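Local coordinates for protein alkaline phosphatase D (Bacillus subtilis, PDB 2YEQ) that hydrolyses phosphate esters as a secreted phosphodiesterase and alkaline phosphatase whose active site contains iron and calcium, at residues S272-D277 against N316-S321. Numbering follows the deposited sequence.
With EDO (1,2-ethanediol), chain B.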
loop_
_atom_site.group_PDB
_atom_site.type_symbol
_atom_site.label_atom_id
_atom_site.label_comp_id
_atom_site.label_asym_id
_atom_site.label_seq_id
_atom_site.Cartn_x
_atom_site.Cartn_y
_atom_site.Cartn_z
ATOM N N SER A 272 11.551 -4.534 -13.042
ATOM C CA SER A 272 10.236 -4.976 -13.504
ATOM C C SER A 272 9.346 -5.115 -12.259
ATOM O O SER A 272 9.693 -5.839 -11.328
ATOM C CB SER A 272 10.376 -6.309 -14.241
ATOM O OG SER A 272 9.121 -6.915 -14.511
ATOM N N PHE A 273 8.232 -4.380 -12.233
ATOM C CA PHE A 273 7.375 -4.290 -11.044
ATOM C C PHE A 273 6.067 -5.031 -11.310
ATOM O O PHE A 273 5.373 -4.712 -12.262
ATOM C CB PHE A 273 7.055 -2.839 -10.732
ATOM C CG PHE A 273 8.208 -2.079 -10.149
ATOM C CD1 PHE A 273 8.459 -2.120 -8.804
ATOM C CD2 PHE A 273 9.048 -1.328 -10.965
ATOM C CE1 PHE A 273 9.523 -1.426 -8.249
ATOM C CE2 PHE A 273 10.120 -0.619 -10.420
ATOM C CZ PHE A 273 10.359 -0.681 -9.057
ATOM N N ASN A 274 5.786 -6.016 -10.479
ATOM C CA ASN A 274 4.532 -6.763 -10.508
ATOM C C ASN A 274 3.742 -6.332 -9.301
ATOM O O ASN A 274 4.080 -6.696 -8.179
ATOM C CB ASN A 274 4.822 -8.264 -10.446
ATOM C CG ASN A 274 5.719 -8.725 -11.589
ATOM O OD1 ASN A 274 5.271 -8.879 -12.725
ATOM N ND2 ASN A 274 7.019 -8.836 -11.308
ATOM N N VAL A 275 2.707 -5.534 -9.541
ATOM C CA VAL A 275 1.831 -5.049 -8.487
ATOM C C VAL A 275 0.677 -6.075 -8.327
ATOM O O VAL A 275 -0.124 -6.245 -9.234
ATOM C CB VAL A 275 1.272 -3.638 -8.847
ATOM C CG1 VAL A 275 0.402 -3.124 -7.752
ATOM C CG2 VAL A 275 2.455 -2.642 -9.111
ATOM N N LEU A 276 0.641 -6.751 -7.184
ATOM C CA LEU A 276 -0.250 -7.866 -6.972
ATOM C C LEU A 276 -1.514 -7.442 -6.219
ATOM O O LEU A 276 -1.593 -6.328 -5.599
ATOM C CB LEU A 276 0.452 -8.958 -6.168
ATOM C CG LEU A 276 1.820 -9.439 -6.689
ATOM C CD1 LEU A 276 2.335 -10.616 -5.833
ATOM C CD2 LEU A 276 1.779 -9.786 -8.163
ATOM N N ASP A 277 -2.488 -8.351 -6.272
ATOM C CA ASP A 277 -3.748 -8.251 -5.530
ATOM C C ASP A 277 -3.992 -9.589 -4.854
ATOM O O ASP A 277 -4.416 -10.550 -5.493
ATOM C CB ASP A 277 -4.853 -7.866 -6.524
ATOM C CG ASP A 277 -6.245 -7.690 -5.867
ATOM O OD1 ASP A 277 -6.418 -7.966 -4.662
ATOM O OD2 ASP A 277 -7.141 -7.251 -6.614
ATOM N N ASN A 316 4.527 -15.484 -16.219
ATOM C CA ASN A 316 4.880 -14.944 -17.534
ATOM C C ASN A 316 5.780 -13.700 -17.425
ATOM O O ASN A 316 6.729 -13.553 -18.192
ATOM C CB ASN A 316 3.644 -14.561 -18.342
ATOM C CG ASN A 316 2.813 -15.763 -18.792
ATOM O OD1 ASN A 316 1.663 -15.603 -19.229
ATOM N ND2 ASN A 316 3.378 -16.954 -18.700
ATOM N N ASN A 317 5.471 -12.807 -16.484
ATOM C CA ASN A 317 6.275 -11.595 -16.261
ATOM C C ASN A 317 7.642 -11.914 -15.679
ATOM O O ASN A 317 8.634 -11.300 -16.070
ATOM C CB ASN A 317 5.579 -10.633 -15.305
ATOM C CG ASN A 317 4.275 -10.099 -15.851
ATOM O OD1 ASN A 317 4.027 -10.164 -17.045
ATOM N ND2 ASN A 317 3.425 -9.574 -14.961
ATOM N N LEU A 318 7.694 -12.851 -14.734
ATOM C CA LEU A 318 8.949 -13.211 -14.096
ATOM C C LEU A 318 9.841 -13.973 -15.080
ATOM O O LEU A 318 11.054 -13.806 -15.084
ATOM C CB LEU A 318 8.723 -14.052 -12.840
ATOM C CG LEU A 318 8.214 -13.374 -11.567
ATOM C CD1 LEU A 318 7.966 -14.405 -10.474
ATOM C CD2 LEU A 318 9.164 -12.277 -11.044
ATOM N N GLY A 319 9.238 -14.801 -15.919
ATOM C CA GLY A 319 9.988 -15.645 -16.825
ATOM C C GLY A 319 10.564 -14.926 -18.028
ATOM O O GLY A 319 11.579 -15.338 -18.553
ATOM N N SER A 320 9.908 -13.854 -18.459
ATOM C CA SER A 320 10.302 -13.110 -19.630
ATOM C C SER A 320 11.065 -11.799 -19.308
ATOM O O SER A 320 11.549 -11.140 -20.207
ATOM C CB SER A 320 9.061 -12.803 -20.443
ATOM O OG SER A 320 8.283 -11.835 -19.763
ATOM N N SER A 321 11.176 -11.436 -18.038
ATOM C CA SER A 321 11.853 -10.200 -17.649
ATOM C C SER A 321 13.365 -10.286 -17.875
ATOM O O SER A 321 14.002 -11.241 -17.463
ATOM C CB SER A 321 11.622 -9.906 -16.176
ATOM O OG SER A 321 12.447 -8.857 -15.703
HETATM C C1 EDO B . 8.828 -8.069 -18.026
HETATM O O1 EDO B . 9.715 -6.931 -18.032
HETATM C C2 EDO B . 8.029 -8.157 -19.321
HETATM O O2 EDO B . 6.870 -8.971 -19.111
HETATM O O HOH W 1 9.015 -9.286 -13.459
#
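ND2 of Asn-274, facing CD2 of Leu-318 across the contact at 4.1 Å, is a polar atom held by two acceptors: it gives a hydrogen bond to a water at 3.0 Å and another to the backbone O of Val-327, while the methyl group of Leu-318 borders the amide. On the other branch, OD1 of Asn-274 accepts a hydrogen bond from ND2 of Asn-317 at 3.0 Å, the one direct hydrogen bond between the two segments. The donor lies nearly in line with the C=O bond, but the N-H...O angle of 140° shows that the bond is bent at the hydrogen. The two amide planes are only 16° apart, and the side chains run past each other in opposite directions, which also brings CB of Asn-317 to 3.1 Å from OD1 of Asn-274. These bonds fix which end of the Asn-274 amide is oxygen and resist its rotation.

The same water sits 2.6 Å from OG of Ser-272 and gives a weak bond to the helix carbonyl O of Asn-317, linking the two strand side chains firmly to each other and only weakly to the helix backbone. The first torsion of Ser-272 (170°) swings OG away from the backbone N to beside the carbonyl carbon, where it meets both the water and NE2 of His-264. OG of Ser-321, whose polar partners include Asn-326, approaches CB of Ser-272 at 3.6 Å as a van der Waals contact.

Backbone bonds from Ser-272 and Asn-274 to strand 325-329, parallel to strand 271-275, place the contact within a mixed sheet. Helix 308-320 lies against that sheet and leads through Ser-321 into strand 325-329, the beta-alpha-beta crossover characteristic of the alpha/beta core of calcineurin-like phosphatases.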